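Local coordinates for protein FimX (Pseudomonas aeruginosa PAO1, PDB 3HV8) that carries an EAL domain, of a family with a barrel-like alpha/beta fold, and holds the ligand C2E in a pocket of that domain, at residues 57-60 / 61-65; 24-27 / 28-32; 180-183 / 184-187; 142-145 / 146-149; 215-218 / 219-223. All blocks are in the same frame, centred on the assembly; numbering follows the deposited sequence.

Contact 1 (57-60 / 61-65); sequences LLNP and QGQEV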
loop_
_atom_site.group_PDB
_atom_site.type_symbol
_atom_site.label_atom_id
_atom_site.label_comp_id
_atom_site.label_asym_id
_atom_site.label_seq_id
_atom_site.Cartn_x
_atom_site.Cartn_y
_atom_site.Cartn_z
ATOM N N LEU A 57 15.327 -1.174 5.480
ATOM C CA LEU A 57 16.506 -2.030 5.532
ATOM C C LEU A 57 17.265 -1.700 6.821
ATOM O O LEU A 57 17.314 -0.551 7.234
ATOM C CB LEU A 57 17.375 -1.785 4.299
ATOM C CG LEU A 57 18.828 -2.261 4.337
ATOM C CD1 LEU A 57 18.900 -3.775 4.303
ATOM C CD2 LEU A 57 19.602 -1.666 3.146
ATOM N N LEU A 58 17.826 -2.713 7.478
ATOM C CA LEU A 58 18.652 -2.442 8.653
ATOM C C LEU A 58 20.089 -2.600 8.201
ATOM O O LEU A 58 20.482 -3.669 7.743
ATOM C CB LEU A 58 18.311 -3.402 9.797
ATOM C CG LEU A 58 16.883 -3.325 10.353
ATOM C CD1 LEU A 58 16.706 -4.426 11.398
ATOM C CD2 LEU A 58 16.552 -1.965 10.950
ATOM N N ASN A 59 20.842 -1.503 8.233
ATOM C CA ASN A 59 22.226 -1.537 7.783
ATOM C C ASN A 59 23.085 -2.281 8.804
ATOM O O ASN A 59 22.606 -2.619 9.887
ATOM C CB ASN A 59 22.763 -0.134 7.431
ATOM C CG ASN A 59 22.887 0.790 8.638
ATOM O OD1 ASN A 59 22.945 2.010 8.481
ATOM N ND2 ASN A 59 22.933 0.223 9.834
ATOM N N PRO A 60 24.346 -2.572 8.456
ATOM C CA PRO A 60 25.141 -3.365 9.397
ATOM C C PRO A 60 25.255 -2.761 10.804
ATOM O O PRO A 60 25.643 -3.482 11.715
ATOM C CB PRO A 60 26.506 -3.444 8.710
ATOM C CG PRO A 60 26.175 -3.384 7.248
ATOM C CD PRO A 60 25.018 -2.416 7.154
ATOM N N GLN A 61 24.910 -1.488 10.986
ATOM C CA GLN A 61 24.957 -0.875 12.316
ATOM C C GLN A 61 23.603 -0.855 13.013
ATOM O O GLN A 61 23.477 -0.322 14.114
ATOM C CB GLN A 61 25.521 0.548 12.260
ATOM C CG GLN A 61 26.993 0.623 11.910
ATOM C CD GLN A 61 27.247 0.371 10.442
ATOM O OE1 GLN A 61 28.086 -0.454 10.077
ATOM N NE2 GLN A 61 26.515 1.077 9.585
ATOM N N GLY A 62 22.588 -1.424 12.370
ATOM C CA GLY A 62 21.270 -1.506 12.976
ATOM C C GLY A 62 20.389 -0.293 12.716
ATOM O O GLY A 62 19.348 -0.132 13.347
ATOM N N GLN A 63 20.809 0.563 11.788
ATOM C CA GLN A 63 20.034 1.755 11.445
ATOM C C GLN A 63 18.971 1.477 10.377
ATOM O O GLN A 63 19.197 0.685 9.465
ATOM C CB GLN A 63 20.956 2.863 10.946
ATOM C CG GLN A 63 21.947 3.378 11.977
ATOM C CD GLN A 63 22.842 4.463 11.410
ATOM O OE1 GLN A 63 23.529 4.257 10.404
ATOM N NE2 GLN A 63 22.833 5.630 12.049
ATOM N N GLU A 64 17.833 2.156 10.496
ATOM C CA GLU A 64 16.782 2.052 9.483
ATOM C C GLU A 64 17.145 2.875 8.258
ATOM O O GLU A 64 17.443 4.066 8.358
ATOM C CB GLU A 64 15.430 2.496 10.041
ATOM C CG GLU A 64 14.850 1.531 11.039
ATOM C CD GLU A 64 13.587 2.045 11.703
ATOM O OE1 GLU A 64 13.066 1.343 12.591
ATOM O OE2 GLU A 64 13.107 3.145 11.343
ATOM N N VAL A 65 17.133 2.216 7.106
ATOM C CA VAL A 65 17.411 2.839 5.817
ATOM C C VAL A 65 16.133 2.781 4.986
ATOM O O VAL A 65 15.522 1.724 4.844
ATOM C CB VAL A 65 18.526 2.093 5.075
ATOM C CG1 VAL A 65 18.843 2.749 3.737
ATOM C CG2 VAL A 65 19.770 2.000 5.955
#

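Contact 2 (24-27 / 28-32); sequences LQQA and LETNS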
loop_
_atom_site.group_PDB
_atom_site.type_symbol
_atom_site.label_atom_id
_atom_site.label_comp_id
_atom_site.label_asym_id
_atom_site.label_seq_id
_atom_site.Cartn_x
_atom_site.Cartn_y
_atom_site.Cartn_z
ATOM N N LEU A 24 22.073 -6.084 0.501
ATOM C CA LEU A 24 20.722 -6.608 0.309
ATOM C C LEU A 24 20.681 -8.127 0.227
ATOM O O LEU A 24 19.795 -8.760 0.821
ATOM C CB LEU A 24 20.101 -6.008 -0.955
ATOM C CG LEU A 24 19.709 -4.532 -0.860
ATOM C CD1 LEU A 24 19.391 -4.008 -2.260
ATOM C CD2 LEU A 24 18.523 -4.330 0.089
ATOM N N GLN A 25 21.616 -8.710 -0.519
ATOM C CA GLN A 25 21.695 -10.163 -0.644
ATOM C C GLN A 25 21.811 -10.799 0.744
ATOM O O GLN A 25 21.106 -11.758 1.066
ATOM C CB GLN A 25 22.874 -10.560 -1.545
ATOM C CG GLN A 25 22.602 -10.279 -3.029
ATOM C CD GLN A 25 23.850 -10.306 -3.905
ATOM O OE1 GLN A 25 24.948 -9.951 -3.466
ATOM N NE2 GLN A 25 23.680 -10.712 -5.159
ATOM N N GLN A 26 22.692 -10.239 1.558
ATOM C CA GLN A 26 22.907 -10.714 2.923
ATOM C C GLN A 26 21.689 -10.449 3.814
ATOM O O GLN A 26 21.278 -11.306 4.594
ATOM C CB GLN A 26 24.153 -10.032 3.481
ATOM C CG GLN A 26 24.445 -10.225 4.931
ATOM C CD GLN A 26 25.819 -9.689 5.263
ATOM O OE1 GLN A 26 26.829 -10.311 4.940
ATOM N NE2 GLN A 26 25.866 -8.513 5.880
ATOM N N ALA A 27 21.105 -9.261 3.699
ATOM C CA ALA A 27 19.945 -8.891 4.510
ATOM C C ALA A 27 18.759 -9.847 4.324
ATOM O O ALA A 27 18.059 -10.156 5.294
ATOM C CB ALA A 27 19.513 -7.451 4.165
ATOM N N LEU A 28 18.540 -10.288 3.087
ATOM C CA LEU A 28 17.472 -11.221 2.730
ATOM C C LEU A 28 17.627 -12.575 3.397
ATOM O O LEU A 28 16.654 -13.322 3.528
ATOM C CB LEU A 28 17.409 -11.415 1.216
ATOM C CG LEU A 28 16.709 -10.271 0.482
ATOM C CD1 LEU A 28 17.043 -10.336 -0.997
ATOM C CD2 LEU A 28 15.191 -10.308 0.744
ATOM N N GLU A 29 18.849 -12.884 3.812
ATOM C CA GLU A 29 19.123 -14.171 4.458
ATOM C C GLU A 29 19.310 -14.068 5.969
ATOM O O GLU A 29 19.481 -15.090 6.645
ATOM C CB GLU A 29 20.350 -14.833 3.823
ATOM C CG GLU A 29 20.209 -15.130 2.337
ATOM C CD GLU A 29 19.192 -16.223 2.036
ATOM O OE1 GLU A 29 19.052 -16.586 0.849
ATOM O OE2 GLU A 29 18.536 -16.723 2.978
ATOM N N THR A 30 19.280 -12.859 6.510
ATOM C CA THR A 30 19.525 -12.656 7.939
ATOM C C THR A 30 18.455 -11.842 8.671
ATOM O O THR A 30 18.673 -11.387 9.792
ATOM C CB THR A 30 20.866 -11.958 8.158
ATOM O OG1 THR A 30 20.850 -10.703 7.457
ATOM C CG2 THR A 30 22.007 -12.806 7.633
ATOM N N ASN A 31 17.296 -11.653 8.038
ATOM C CA ASN A 31 16.224 -10.817 8.607
ATOM C C ASN A 31 16.676 -9.395 8.924
ATOM O O ASN A 31 16.203 -8.792 9.881
ATOM C CB ASN A 31 15.613 -11.427 9.886
ATOM C CG ASN A 31 14.624 -12.534 9.596
ATOM O OD1 ASN A 31 13.998 -12.570 8.545
ATOM N ND2 ASN A 31 14.482 -13.457 10.543
ATOM N N SER A 32 17.585 -8.855 8.108
ATOM C CA SER A 32 18.092 -7.513 8.363
ATOM C C SER A 32 17.216 -6.461 7.696
ATOM O O SER A 32 17.708 -5.548 7.023
ATOM C CB SER A 32 19.545 -7.363 7.928
ATOM O OG SER A 32 20.129 -6.252 8.590
HETATM O O HOH W 1 22.775 -8.578 7.327
#

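Contact 3 (180-183 / 184-187); sequences PFNA and LKHL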
loop_
_atom_site.group_PDB
_atom_site.type_symbol
_atom_site.label_atom_id
_atom_site.label_comp_id
_atom_site.label_asym_id
_atom_site.label_seq_id
_atom_site.Cartn_x
_atom_site.Cartn_y
_atom_site.Cartn_z
ATOM N N PRO A 180 -6.755 8.799 -15.351
ATOM C CA PRO A 180 -6.501 7.819 -14.287
ATOM C C PRO A 180 -7.628 6.800 -14.135
ATOM O O PRO A 180 -7.384 5.680 -13.671
ATOM C CB PRO A 180 -6.377 8.669 -13.015
ATOM C CG PRO A 180 -6.477 10.085 -13.419
ATOM C CD PRO A 180 -6.856 10.181 -14.859
ATOM N N PHE A 181 -8.852 7.167 -14.510
ATOM C CA PHE A 181 -9.962 6.241 -14.326
ATOM C C PHE A 181 -9.998 5.084 -15.337
ATOM O O PHE A 181 -10.640 4.063 -15.087
ATOM C CB PHE A 181 -11.297 7.004 -14.254
ATOM C CG PHE A 181 -11.458 7.769 -12.980
ATOM C CD1 PHE A 181 -12.076 7.187 -11.883
ATOM C CD2 PHE A 181 -10.940 9.045 -12.852
ATOM C CE1 PHE A 181 -12.201 7.878 -10.686
ATOM C CE2 PHE A 181 -11.056 9.747 -11.648
ATOM C CZ PHE A 181 -11.697 9.154 -10.566
ATOM N N ASN A 182 -9.286 5.234 -16.449
ATOM C CA ASN A 182 -9.275 4.195 -17.477
ATOM C C ASN A 182 -8.708 2.891 -16.933
ATOM O O ASN A 182 -9.196 1.802 -17.226
ATOM C CB ASN A 182 -8.456 4.623 -18.693
ATOM C CG ASN A 182 -9.164 5.646 -19.558
ATOM O OD1 ASN A 182 -8.592 6.157 -20.521
ATOM N ND2 ASN A 182 -10.410 5.946 -19.225
ATOM N N ALA A 183 -7.657 3.001 -16.138
ATOM C CA ALA A 183 -7.018 1.811 -15.600
ATOM C C ALA A 183 -7.995 0.943 -14.814
ATOM O O ALA A 183 -7.900 -0.286 -14.851
ATOM C CB ALA A 183 -5.840 2.211 -14.724
ATOM N N LEU A 184 -8.939 1.579 -14.128
ATOM C CA LEU A 184 -9.899 0.874 -13.280
ATOM C C LEU A 184 -10.883 -0.001 -14.072
ATOM O O LEU A 184 -11.524 -0.887 -13.511
ATOM C CB LEU A 184 -10.643 1.868 -12.381
ATOM C CG LEU A 184 -9.707 2.822 -11.631
ATOM C CD1 LEU A 184 -10.496 3.674 -10.655
ATOM C CD2 LEU A 184 -8.602 2.055 -10.915
ATOM N N LYS A 185 -10.979 0.234 -15.378
ATOM C CA LYS A 185 -11.813 -0.607 -16.252
ATOM C C LYS A 185 -11.252 -2.025 -16.385
ATOM O O LYS A 185 -11.929 -2.943 -16.874
ATOM C CB LYS A 185 -11.927 0.010 -17.645
ATOM C CG LYS A 185 -12.532 1.402 -17.708
ATOM C CD LYS A 185 -12.198 2.043 -19.053
ATOM C CE LYS A 185 -12.844 3.407 -19.222
ATOM N NZ LYS A 185 -12.627 3.939 -20.599
ATOM N N HIS A 186 -10.012 -2.207 -15.942
ATOM C CA HIS A 186 -9.274 -3.427 -16.251
ATOM C C HIS A 186 -8.890 -4.222 -15.026
ATOM O O HIS A 186 -8.610 -5.410 -15.131
ATOM C CB HIS A 186 -7.997 -3.076 -17.012
ATOM C CG HIS A 186 -8.250 -2.348 -18.292
ATOM N ND1 HIS A 186 -8.584 -3.004 -19.458
ATOM C CD2 HIS A 186 -8.219 -1.031 -18.595
ATOM C CE1 HIS A 186 -8.751 -2.119 -20.423
ATOM N NE2 HIS A 186 -8.540 -0.914 -19.925
ATOM N N LEU A 187 -8.870 -3.565 -13.869
ATOM C CA LEU A 187 -8.281 -4.129 -12.663
ATOM C C LEU A 187 -9.346 -4.481 -11.641
ATOM O O LEU A 187 -10.453 -3.945 -11.682
ATOM C CB LEU A 187 -7.288 -3.140 -12.060
ATOM C CG LEU A 187 -6.225 -2.653 -13.049
ATOM C CD1 LEU A 187 -5.341 -1.571 -12.446
ATOM C CD2 LEU A 187 -5.379 -3.819 -13.580
#

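Contact 4 (142-145 / 146-149); sequences QISE and ADAT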
loop_
_atom_site.group_PDB
_atom_site.type_symbol
_atom_site.label_atom_id
_atom_site.label_comp_id
_atom_site.label_asym_id
_atom_site.label_seq_id
_atom_site.Cartn_x
_atom_site.Cartn_y
_atom_site.Cartn_z
ATOM N N GLN A 142 -1.022 -3.370 -2.622
ATOM C CA GLN A 142 -0.988 -2.050 -3.225
ATOM C C GLN A 142 -0.059 -2.045 -4.410
ATOM O O GLN A 142 1.073 -2.537 -4.336
ATOM C CB GLN A 142 -0.495 -1.009 -2.216
ATOM C CG GLN A 142 -1.261 -1.001 -0.928
ATOM C CD GLN A 142 -0.845 0.128 -0.007
ATOM O OE1 GLN A 142 -1.646 1.012 0.297
ATOM N NE2 GLN A 142 0.408 0.106 0.438
ATOM N N ILE A 143 -0.552 -1.473 -5.496
ATOM C CA ILE A 143 0.214 -1.274 -6.698
ATOM C C ILE A 143 0.185 0.220 -7.023
ATOM O O ILE A 143 -0.876 0.842 -6.953
ATOM C CB ILE A 143 -0.474 -2.069 -7.842
ATOM C CG1 ILE A 143 -0.604 -3.546 -7.442
ATOM C CG2 ILE A 143 0.280 -1.889 -9.161
ATOM C CD1 ILE A 143 -1.559 -4.378 -8.329
ATOM N N SER A 144 1.316 0.822 -7.377
ATOM C CA SER A 144 1.315 2.233 -7.756
ATOM C C SER A 144 0.560 2.445 -9.061
ATOM O O SER A 144 0.480 1.552 -9.914
ATOM C CB SER A 144 2.746 2.778 -7.884
ATOM O OG SER A 144 3.336 2.324 -9.096
ATOM N N GLU A 145 0.025 3.646 -9.209
ATOM C CA GLU A 145 -0.651 4.001 -10.447
ATOM C C GLU A 145 0.277 3.835 -11.642
ATOM O O GLU A 145 -0.132 3.311 -12.680
ATOM C CB GLU A 145 -1.173 5.427 -10.379
ATOM C CG GLU A 145 -1.790 5.897 -11.694
ATOM C CD GLU A 145 -2.488 7.227 -11.537
ATOM O OE1 GLU A 145 -1.820 8.280 -11.587
ATOM O OE2 GLU A 145 -3.722 7.205 -11.341
ATOM N N ALA A 146 1.521 4.276 -11.497
ATOM C CA ALA A 146 2.449 4.181 -12.610
ATOM C C ALA A 146 2.629 2.720 -13.015
ATOM O O ALA A 146 2.568 2.385 -14.201
ATOM C CB ALA A 146 3.785 4.798 -12.227
ATOM N N ASP A 147 2.810 1.836 -12.039
ATOM C CA ASP A 147 3.004 0.411 -12.359
ATOM C C ASP A 147 1.744 -0.262 -12.904
ATOM O O ASP A 147 1.817 -1.106 -13.807
ATOM C CB ASP A 147 3.537 -0.358 -11.150
ATOM C CG ASP A 147 4.971 -0.038 -10.877
ATOM O OD1 ASP A 147 5.447 -0.327 -9.763
ATOM O OD2 ASP A 147 5.610 0.521 -11.787
ATOM N N ALA A 148 0.584 0.094 -12.361
ATOM C CA ALA A 148 -0.667 -0.476 -12.842
ATOM C C ALA A 148 -0.855 -0.167 -14.315
ATOM O O ALA A 148 -1.368 -0.987 -15.072
ATOM C CB ALA A 148 -1.832 0.105 -12.065
ATOM N N THR A 149 -0.447 1.035 -14.697
ATOM C CA THR A 149 -0.599 1.546 -16.043
ATOM C C THR A 149 0.482 0.980 -16.979
ATOM O O THR A 149 0.202 0.586 -18.110
ATOM C CB THR A 149 -0.555 3.079 -15.985
ATOM O OG1 THR A 149 -1.474 3.528 -14.965
ATOM C CG2 THR A 149 -0.949 3.680 -17.312
HETATM O O HOH W 2 3.776 -0.829 -7.653
#

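Contact 5 (215-218 / 219-223); sequences IAEL and HEQQK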
loop_
_atom_site.group_PDB
_atom_site.type_symbol
_atom_site.label_atom_id
_atom_site.label_comp_id
_atom_site.label_asym_id
_atom_site.label_seq_id
_atom_site.Cartn_x
_atom_site.Cartn_y
_atom_site.Cartn_z
ATOM N N ILE A 215 -12.479 12.526 -5.433
ATOM C CA ILE A 215 -13.169 11.685 -4.468
ATOM C C ILE A 215 -14.569 11.317 -4.955
ATOM O O ILE A 215 -14.968 10.151 -4.889
ATOM C CB ILE A 215 -13.202 12.368 -3.076
ATOM C CG1 ILE A 215 -11.776 12.462 -2.520
ATOM C CG2 ILE A 215 -14.141 11.635 -2.128
ATOM C CD1 ILE A 215 -11.644 13.308 -1.259
ATOM N N ALA A 216 -15.304 12.295 -5.483
ATOM C CA ALA A 216 -16.665 12.025 -5.913
ATOM C C ALA A 216 -16.706 10.999 -7.039
ATOM O O ALA A 216 -17.562 10.109 -7.055
ATOM C CB ALA A 216 -17.344 13.311 -6.345
ATOM N N GLU A 217 -15.765 11.104 -7.971
ATOM C CA GLU A 217 -15.748 10.179 -9.088
ATOM C C GLU A 217 -15.328 8.762 -8.683
ATOM O O GLU A 217 -15.859 7.782 -9.205
ATOM C CB GLU A 217 -14.888 10.699 -10.241
ATOM C CG GLU A 217 -14.955 9.781 -11.463
ATOM C CD GLU A 217 -16.381 9.561 -11.952
ATOM O OE1 GLU A 217 -17.204 10.490 -11.806
ATOM O OE2 GLU A 217 -16.683 8.465 -12.482
ATOM N N LEU A 218 -14.388 8.656 -7.743
ATOM C CA LEU A 218 -14.041 7.347 -7.193
ATOM C C LEU A 218 -15.256 6.676 -6.560
ATOM O O LEU A 218 -15.504 5.486 -6.763
ATOM C CB LEU A 218 -12.944 7.484 -6.151
ATOM C CG LEU A 218 -11.571 7.786 -6.729
ATOM C CD1 LEU A 218 -10.607 8.195 -5.616
ATOM C CD2 LEU A 218 -11.069 6.576 -7.508
ATOM N N HIS A 219 -16.009 7.448 -5.786
ATOM C CA HIS A 219 -17.201 6.913 -5.154
ATOM C C HIS A 219 -18.281 6.521 -6.177
ATOM O O HIS A 219 -18.941 5.511 -6.002
ATOM C CB HIS A 219 -17.723 7.879 -4.098
ATOM C CG HIS A 219 -16.775 8.055 -2.959
ATOM N ND1 HIS A 219 -16.954 8.997 -1.968
ATOM C CD2 HIS A 219 -15.605 7.432 -2.675
ATOM C CE1 HIS A 219 -15.955 8.926 -1.108
ATOM N NE2 HIS A 219 -15.110 7.997 -1.526
ATOM N N GLU A 220 -18.439 7.308 -7.233
ATOM C CA GLU A 220 -19.357 6.913 -8.295
ATOM C C GLU A 220 -18.981 5.533 -8.810
ATOM O O GLU A 220 -19.850 4.720 -9.127
ATOM C CB GLU A 220 -19.372 7.930 -9.432
ATOM C CG GLU A 220 -19.976 9.267 -9.049
ATOM C CD GLU A 220 -21.430 9.156 -8.643
ATOM O OE1 GLU A 220 -22.104 8.197 -9.078
ATOM O OE2 GLU A 220 -21.896 10.031 -7.884
ATOM N N GLN A 221 -17.679 5.266 -8.868
ATOM C CA GLN A 221 -17.169 3.986 -9.358
ATOM C C GLN A 221 -17.115 2.934 -8.242
ATOM O O GLN A 221 -16.583 1.837 -8.429
ATOM C CB GLN A 221 -15.776 4.152 -9.989
ATOM C CG GLN A 221 -15.699 5.193 -11.081
ATOM C CD GLN A 221 -16.550 4.804 -12.254
ATOM O OE1 GLN A 221 -16.717 3.616 -12.538
ATOM N NE2 GLN A 221 -17.109 5.796 -12.942
ATOM N N GLN A 222 -17.683 3.273 -7.086
ATOM C CA GLN A 222 -17.815 2.357 -5.955
ATOM C C GLN A 222 -16.457 1.893 -5.417
ATOM O O GLN A 222 -16.318 0.783 -4.910
ATOM C CB GLN A 222 -18.727 1.182 -6.306
ATOM C CG GLN A 222 -20.189 1.608 -6.393
ATOM C CD GLN A 222 -20.923 0.940 -7.524
ATOM O OE1 GLN A 222 -21.878 1.496 -8.073
ATOM N NE2 GLN A 222 -20.471 -0.248 -7.902
ATOM N N LYS A 223 -15.472 2.778 -5.510
ATOM C CA LYS A 223 -14.156 2.532 -4.928
ATOM C C LYS A 223 -14.034 3.272 -3.613
ATOM O O LYS A 223 -14.489 4.417 -3.491
ATOM C CB LYS A 223 -13.059 3.008 -5.867
ATOM C CG LYS A 223 -13.105 2.406 -7.279
ATOM C CD LYS A 223 -13.167 0.896 -7.242
ATOM C CE LYS A 223 -13.004 0.325 -8.660
ATOM N NZ LYS A 223 -13.174 -1.136 -8.668
HETATM O O HOH W 3 -19.962 10.530 -5.711
#

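Contact 1 (57-60 / 61-65)
Leu58 and Glu64 run side by side and point the same way, with Leu58 CD2 3.9 Å from Glu64 CG. They lie so because they are directly paired across the two strands, with both side chains on one face of the sheet. The carboxylate of Glu64 extends beyond this apolar touch to a salt bridge with Arg34 on strand 33-42. On the other face of the sheet Leu57 meets Val65 through their first carbons, CB to CB at 4.1 Å. Val65 also sends CG2 over to Asn59 CB, 4.0 Å away, carrying the apolar strip toward the turn. These pairings belong to a beta hairpin in which strand 49-58 turns back into the short strand 64-65. The register follows from the bonds: Leu57 and Val65 form a hydrogen-bonded antiparallel pair, Val65 N giving to Leu57 O at 2.8 Å and Leu57 N to Val65 O, while Leu58 and Glu64 are the non-hydrogen-bonded pair next to it. Asn59 N continues the ladder to Gln63 O at 3.0 Å. A type I turn from Asn59 to Gly62 reverses the chain, closed by Gly62 N on Asn59 O at 2.8 Å, with the donor above the carbonyl plane. Gly62, without a side chain, takes the last position of the turn at positive phi (88°). The Asn59 side chain, at chi1 67°, is set between its backbone N and carbonyl carbon and leans over the turn, its amide plane 43° from that of Gln63. Gln61 bends at chi2, and its side chain crosses that of Asn59 at roughly a right angle.

Contact 2 (24-27 / 28-32)
Ala27 meets Ser32 through their CB atoms, 3.8 Å apart, where the chain curls off the end of helix 20-30. Ala27 is the residue most enclosed by this contact, and its carbonyl oxygen does more than its methyl. Ala27 O takes Ser32 N at 3.1 Å in the carbonyl plane, on a lone pair, and also Thr30 N, which comes from high above that plane. Two bonds therefore grip one oxygen as the regular helical pattern gives out. Asn31, between these donors, has left helical geometry with phi 56°, and this positive value lets the chain swing round to present Ser32 N. Leu28, the next most enclosed residue, still belongs to the regular pattern: its N bonds Leu24 O at 3.0 Å, and its side chain folds back so that Leu28 CG lies 3.5 Å from Leu24 O. Gln26 O, one residue before Ala27, is also doubly bonded, with Glu29 N and Thr30 OG1 approaching from opposite faces of its carbonyl plane. Thr30 OG1 donates to Gln26 O at 3.0 Å because chi1 of 58° tucks it between the backbone N and carbonyl carbon. Thr30 OG1 also accepts from a water at 2.9 Å, and that water takes a weak bond from Gln26 NE2. Beyond the turn, Ser32 OG bonds Leu58 O and Asn31 OD1 takes Trp86 NE1 of helix 80-96. Leu24, Ala27 and Leu28 all rest on Phe33 at the start of strand 33-42, while Leu28 also packs on Lys82 and Ile83, so the helix end is set between that strand and helix 80-96.

Contact 3 (180-183 / 184-187)
Phe181 and Leu184 make the closer apolar touch of this turn, with CD1 of Phe181 4.0 Å from CD1 of Leu184. Leu184 was deposited in two conformers, so this distance holds for the one modelled here and the other may differ. The two side chains cross at a slant, brought together by their i to i+3 spacing over one turn of the coil. A looser apolar approach joins Ala183 CB to Leu187 CD1 at 4.4 Å. The backbone bonds form a run of i to i+3 links: Leu184 N gives a weak bond to Phe181 O, Lys185 N reaches Asn182 O at 3.0 Å, and His186 N reaches Ala183 O at 3.1 Å. In the last two the donor stands above the carbonyl plane, 55° and 46° out of it, consistent with i to i+3 bonding. The residues from Pro180 to Ala183 have helical phi and psi but lack the regular bonds of a helix, and the segment as a whole is a coiled loop between strands 168-174 and 191-194. Among the polar side chains, Lys185 extends alongside Asn182, pointing the same way, its CB, CG and CD passing close to Asn182 O. The imidazole of His186 brings Ala183 O to its edge, near the ring plane, and His186 CD2 lies 3.3 Å from Asn182 O. Phe181 meets Phe174 of strand 168-174 edge-to-face and packs against Leu214, Glu217 and Leu218 of helix 205-220, whereas buried Leu187 reaches Leu152, Ala155 and Thr159 of helix 152-164. Helix 145-150 also borders the loop, Pro180 touching Glu145 and Leu187 touching Ala148.

Contact 4 (142-145 / 146-149)
Ser144 caps the helix that begins at Glu145: its OG accepts from Asp147 N at 3.0 Å with an N-H...O angle of 161°, the classic N-cap bond. This is the junction in the EAL domain where strand 139-144 passes directly into helix 145-150. A chi1 of 76° turns OG back over the first turn, placing it within reach of that amide. The close-packed side is formed by Ile143, whose CG2 lies 4.1 Å from Ala148 CB, and by Ala148 itself, which also packs on Ile171 and Leu187. There Ala148 N meets Ser144 O at 2.9 Å, almost in line with the C=O bond, starting the regular i to i+4 pattern. The carboxylate of buried Glu145 reaches the loop after strand 168-174, where three backbone N-H groups hold it in place: OE2 takes Gly175 N, and OE1 takes Cys176 N and Ser177 N. The looser side is that of exposed Ala146 and of Asp147, where one water bridges the strand end to the helix, accepting from Ser144 N at 3.0 Å and donating to Asp147 OD1 at 2.7 Å. The Ser144 side chain is about 6 Å from bound C2E. Thr149 is exposed yet firmly bonded: its N and OG1 reach Glu145 O from opposite faces of the carbonyl plane, and Thr149 OG1 donates to Glu145 O at 2.7 Å.

Contact 5 (215-218 / 219-223)
His219 lays its imidazole over Ile215 O, which stands 3.4 Å from one ring face, displaced toward the rim. The two side chains run side by side, and Ile215 CG2 approaches ring atom CE1 of His219 at 3.4 Å. A chi1 of -65° sets the His219 ring back along the helix onto the preceding turn. Its NE2 is tied down by Ser225 OG on strand 224-227, fixing the far end of the ring. The flat ends of Glu217 and Gln221 meet otherwise: their planes are 42° apart, yet Gln221 NE2 bonds Glu217 OE2 at 2.7 Å with an angle of 171°. The carboxylate oxygen lies in the Gln221 amide plane and is approached nearly along its own C-O axis. Both chains bend at chi2, which brings the groups together one turn apart. Helix 205-220 is the crossover of a beta-alpha-beta unit linking strands 191-194 and 224-227, and these residues form its C-terminal end. A Schellman motif terminates it: Lys223 N returns to Leu218 O at 3.0 Å and Gln222 N to His219 O at 2.8 Å, with Gln222 at positive phi as the C-prime residue. Before that, His219 N, Glu220 N and Gln221 N keep ordinary i to i+4 bonds to Ile215, Ala216 and Glu217. A water donates to Ala216 O at 2.8 Å. In the modelled one of its two conformers, Glu220 takes a bond from that water through OE2. Leu218 faces inward onto Ile192 and Ile194, while Lys223 folds its CB toward Leu218 O and sends NZ to Val189 O.

All five contacts are local and lie in series along the chain, so none nests in or crosses another. From the N terminus, contact 2 ends helix 20-30 and leads into strand 33-42; contact 1 then closes the hairpin between strands 49-58 and 64-65. These two touch, Leu57 CD1 lying 3.7 Å from Ala27 CB. Contact 4 joins strand 139-144 to helix 145-150, contact 3 coils the loop before strand 191-194, and contact 5 ends helix 205-220. Contact 3 bridges its neighbours: Leu187 CD1 is 3.9 Å from Ala148 CB of contact 4, and Phe181 CE1 3.6 Å from Leu218 CD2 of contact 5. Contacts 1 and 5 have centres about 41 Å apart.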